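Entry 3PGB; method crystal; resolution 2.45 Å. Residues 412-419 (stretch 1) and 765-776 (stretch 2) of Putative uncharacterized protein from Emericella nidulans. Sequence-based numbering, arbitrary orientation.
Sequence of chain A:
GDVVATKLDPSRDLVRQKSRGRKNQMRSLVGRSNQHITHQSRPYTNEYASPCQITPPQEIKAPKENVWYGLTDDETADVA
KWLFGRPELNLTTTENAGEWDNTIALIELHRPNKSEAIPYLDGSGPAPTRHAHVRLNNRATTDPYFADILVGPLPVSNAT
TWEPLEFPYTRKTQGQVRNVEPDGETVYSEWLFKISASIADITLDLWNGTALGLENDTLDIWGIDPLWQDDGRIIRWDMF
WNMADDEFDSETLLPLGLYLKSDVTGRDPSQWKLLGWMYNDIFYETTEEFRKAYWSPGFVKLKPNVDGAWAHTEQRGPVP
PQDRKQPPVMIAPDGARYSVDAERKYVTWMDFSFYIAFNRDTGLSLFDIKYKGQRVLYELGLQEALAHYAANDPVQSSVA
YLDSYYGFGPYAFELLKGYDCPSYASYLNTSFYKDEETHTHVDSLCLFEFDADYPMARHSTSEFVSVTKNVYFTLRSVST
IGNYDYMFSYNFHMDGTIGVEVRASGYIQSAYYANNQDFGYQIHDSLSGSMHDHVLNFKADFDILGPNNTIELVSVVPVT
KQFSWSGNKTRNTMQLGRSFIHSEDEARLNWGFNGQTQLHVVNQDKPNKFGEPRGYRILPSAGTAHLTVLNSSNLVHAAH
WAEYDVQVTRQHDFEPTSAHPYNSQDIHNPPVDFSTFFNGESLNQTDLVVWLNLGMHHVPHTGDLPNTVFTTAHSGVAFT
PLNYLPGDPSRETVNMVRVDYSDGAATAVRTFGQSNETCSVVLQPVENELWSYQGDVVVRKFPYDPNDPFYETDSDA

Stretch 1, residues 412-419: AFELLKGY
Stretch 2, residues 765-776: PVENELWSYQGD

Two chain segments far apart in sequence pack through a buried glutamate-tyrosine pair, flanked by an apolar patch and a long salt bridge, burying 583 Å² in all. Residues 412-419 form no regular helix or strand. Residues 765-776 include a weakly bonded helix at about 767-770, then a type I turn from Leu770 to Tyr773. The segments run in opposite directions: CA atoms lie 5.8 Å apart for Glu414 and Gly775, 6.7 Å for Leu416 and Leu770, and 5.9 Å for Gly418 and Val766.

Glu414 (phi/psi -60/139) is extended, chi1 and chi2 both t. Its carboxylate OE1 meets two backbone NH groups, accepting a hydrogen bond from Gly775 N at 3.1 Å and a weak one from Gln774 N at 3.4 Å. A water O lies 2.7 Å from Glu414 OE2 and 2.6 Å from Ser772 O, linking them. Tyr773 (chi1 t, chi2 -90°) donates from OH to Glu414 O at 2.8 Å. Glu414 CD lies over one face of the Tyr773 ring, and Leu416 CD2 (chi1 m, chi2 t) makes apolar contact with Tyr773 CE2 at 3.8 Å.

Opposite charges pair Lys417 NZ (chi1 m, chi2 and chi3 t) with Glu769 OE1 in a long salt bridge, 3.9 Å. Methyls Val766 CG1 (chi1 -145°) and Leu770 CD1 (m, p) each pack 3.6 Å from Lys417 O. Gly418 (phi/psi 85/-13) lacks a CB, which would clash with Val766 CG1.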

# COMPACT_ATOMS: atom_id res chain seq x y z
N ALA A 412 -11.94 -19.66 11.67
CA ALA A 412 -10.87 -19.76 10.67
C ALA A 412 -11.17 -20.94 9.74
O ALA A 412 -10.44 -21.93 9.72
CB ALA A 412 -9.52 -19.92 11.35
N PHE A 413 -12.24 -20.81 8.95
CA PHE A 413 -12.76 -21.91 8.14
C PHE A 413 -11.80 -22.33 7.02
O PHE A 413 -10.84 -21.64 6.72
CB PHE A 413 -14.10 -21.52 7.51
CG PHE A 413 -15.18 -21.24 8.51
CD1 PHE A 413 -15.53 -22.18 9.47
CD2 PHE A 413 -15.89 -20.04 8.47
CE1 PHE A 413 -16.55 -21.93 10.39
CE2 PHE A 413 -16.90 -19.78 9.38
CZ PHE A 413 -17.24 -20.72 10.34
N GLU A 414 -12.09 -23.48 6.41
CA GLU A 414 -11.30 -23.98 5.29
C GLU A 414 -11.34 -22.96 4.15
O GLU A 414 -12.38 -22.36 3.87
CB GLU A 414 -11.84 -25.34 4.82
CG GLU A 414 -11.15 -25.94 3.59
CD GLU A 414 -11.58 -27.38 3.30
OE1 GLU A 414 -12.62 -27.82 3.85
OE2 GLU A 414 -10.88 -28.06 2.53
N LEU A 415 -10.19 -22.76 3.50
CA LEU A 415 -10.06 -21.80 2.40
C LEU A 415 -10.51 -22.43 1.08
O LEU A 415 -10.40 -23.65 0.90
CB LEU A 415 -8.61 -21.34 2.28
CG LEU A 415 -8.02 -20.71 3.55
CD1 LEU A 415 -6.56 -20.33 3.33
CD2 LEU A 415 -8.83 -19.49 3.96
N LEU A 416 -11.02 -21.61 0.17
CA LEU A 416 -11.30 -22.09 -1.18
C LEU A 416 -10.00 -22.08 -1.96
O LEU A 416 -9.42 -21.01 -2.20
CB LEU A 416 -12.35 -21.23 -1.88
CG LEU A 416 -13.76 -21.23 -1.29
CD1 LEU A 416 -14.73 -20.55 -2.24
CD2 LEU A 416 -14.25 -22.65 -0.97
N LYS A 417 -9.53 -23.26 -2.34
CA LYS A 417 -8.25 -23.40 -3.02
C LYS A 417 -8.32 -22.78 -4.40
O LYS A 417 -9.31 -22.92 -5.10
CB LYS A 417 -7.85 -24.87 -3.12
CG LYS A 417 -7.53 -25.48 -1.77
CD LYS A 417 -7.54 -26.99 -1.80
CE LYS A 417 -7.11 -27.54 -0.45
NZ LYS A 417 -8.09 -28.51 0.09
N GLY A 418 -7.26 -22.06 -4.77
CA GLY A 418 -7.22 -21.34 -6.04
C GLY A 418 -7.85 -19.96 -6.00
O GLY A 418 -7.66 -19.17 -6.93
N TYR A 419 -8.59 -19.65 -4.93
CA TYR A 419 -9.27 -18.37 -4.81
C TYR A 419 -8.74 -17.57 -3.62
O TYR A 419 -8.23 -16.47 -3.79
CB TYR A 419 -10.79 -18.57 -4.72
CG TYR A 419 -11.40 -18.94 -6.06
CD1 TYR A 419 -11.21 -20.21 -6.60
CD2 TYR A 419 -12.13 -18.02 -6.81
CE1 TYR A 419 -11.75 -20.55 -7.84
CE2 TYR A 419 -12.68 -18.35 -8.04
CZ TYR A 419 -12.48 -19.62 -8.55
OH TYR A 419 -13.00 -19.98 -9.77
N PRO A 765 -9.16 -27.05 -14.21
CA PRO A 765 -9.93 -26.01 -13.55
C PRO A 765 -9.91 -26.21 -12.03
O PRO A 765 -10.18 -27.32 -11.56
CB PRO A 765 -11.35 -26.21 -14.10
CG PRO A 765 -11.40 -27.63 -14.52
CD PRO A 765 -10.02 -27.95 -15.00
N VAL A 766 -9.60 -25.15 -11.28
CA VAL A 766 -9.42 -25.30 -9.84
C VAL A 766 -10.74 -25.66 -9.16
O VAL A 766 -10.74 -26.26 -8.09
CB VAL A 766 -8.83 -24.03 -9.14
CG1 VAL A 766 -7.91 -24.46 -7.99
CG2 VAL A 766 -8.05 -23.14 -10.12
N GLU A 767 -11.85 -25.30 -9.80
CA GLU A 767 -13.19 -25.60 -9.27
C GLU A 767 -13.42 -27.09 -8.98
O GLU A 767 -14.19 -27.42 -8.08
CB GLU A 767 -14.26 -25.10 -10.24
N ASN A 768 -12.76 -27.97 -9.73
CA ASN A 768 -12.80 -29.41 -9.44
C ASN A 768 -12.49 -29.73 -7.98
O ASN A 768 -13.23 -30.49 -7.34
CB ASN A 768 -11.81 -30.17 -10.33
CG ASN A 768 -12.26 -30.28 -11.77
OD1 ASN A 768 -13.42 -30.02 -12.10
ND2 ASN A 768 -11.34 -30.66 -12.65
N GLU A 769 -11.41 -29.16 -7.45
CA GLU A 769 -10.99 -29.37 -6.06
C GLU A 769 -12.01 -28.85 -5.05
O GLU A 769 -12.07 -29.34 -3.93
CB GLU A 769 -9.63 -28.73 -5.76
CG GLU A 769 -8.46 -29.71 -5.73
CD GLU A 769 -8.53 -30.67 -4.54
OE1 GLU A 769 -8.28 -30.23 -3.39
OE2 GLU A 769 -8.84 -31.86 -4.75
N LEU A 770 -12.80 -27.86 -5.45
CA LEU A 770 -13.84 -27.32 -4.57
C LEU A 770 -14.84 -28.39 -4.12
O LEU A 770 -15.37 -28.30 -3.02
CB LEU A 770 -14.57 -26.15 -5.23
CG LEU A 770 -13.91 -24.77 -5.11
CD1 LEU A 770 -12.40 -24.79 -5.40
CD2 LEU A 770 -14.63 -23.79 -6.03
N TRP A 771 -15.10 -29.38 -4.97
CA TRP A 771 -16.03 -30.47 -4.61
C TRP A 771 -15.56 -31.27 -3.40
O TRP A 771 -16.37 -31.89 -2.71
CB TRP A 771 -16.27 -31.41 -5.80
CG TRP A 771 -17.21 -30.86 -6.81
CD1 TRP A 771 -16.88 -30.23 -7.98
CD2 TRP A 771 -18.64 -30.86 -6.74
NE1 TRP A 771 -18.02 -29.85 -8.65
CE2 TRP A 771 -19.11 -30.22 -7.91
CE3 TRP A 771 -19.56 -31.34 -5.82
CZ2 TRP A 771 -20.47 -30.05 -8.17
CZ3 TRP A 771 -20.92 -31.18 -6.07
CH2 TRP A 771 -21.36 -30.53 -7.24
N SER A 772 -14.25 -31.26 -3.13
CA SER A 772 -13.69 -31.93 -1.96
C SER A 772 -13.64 -31.02 -0.72
O SER A 772 -12.93 -31.32 0.23
CB SER A 772 -12.30 -32.48 -2.28
OG SER A 772 -11.38 -31.44 -2.53
N TYR A 773 -14.39 -29.92 -0.75
CA TYR A 773 -14.57 -29.08 0.43
C TYR A 773 -15.40 -29.87 1.44
O TYR A 773 -16.50 -30.33 1.11
CB TYR A 773 -15.26 -27.76 0.07
CG TYR A 773 -15.16 -26.69 1.14
CD1 TYR A 773 -16.13 -26.57 2.14
CD2 TYR A 773 -14.10 -25.78 1.14
CE1 TYR A 773 -16.03 -25.58 3.11
CE2 TYR A 773 -14.01 -24.79 2.11
CZ TYR A 773 -14.97 -24.70 3.09
OH TYR A 773 -14.86 -23.72 4.05
N GLN A 774 -14.88 -30.03 2.65
CA GLN A 774 -15.58 -30.78 3.71
C GLN A 774 -15.97 -29.89 4.89
O GLN A 774 -17.03 -30.09 5.50
CB GLN A 774 -14.75 -31.98 4.17
CG GLN A 774 -13.37 -31.66 4.74
CD GLN A 774 -12.50 -32.90 4.87
OE1 GLN A 774 -11.36 -32.92 4.42
NE2 GLN A 774 -13.05 -33.94 5.48
N GLY A 775 -15.12 -28.93 5.21
CA GLY A 775 -15.40 -28.00 6.29
C GLY A 775 -14.83 -28.47 7.62
O GLY A 775 -13.67 -28.87 7.70
N ASP A 776 -15.67 -28.44 8.65
CA ASP A 776 -15.22 -28.60 10.03
C ASP A 776 -15.33 -30.05 10.51
O ASP A 776 -16.43 -30.59 10.60
CB ASP A 776 -16.03 -27.65 10.94
CG ASP A 776 -15.85 -27.96 12.41
OD1 ASP A 776 -14.80 -28.53 12.79
OD2 ASP A 776 -16.78 -27.62 13.19
O HOH W 1 -10.92 -30.69 1.83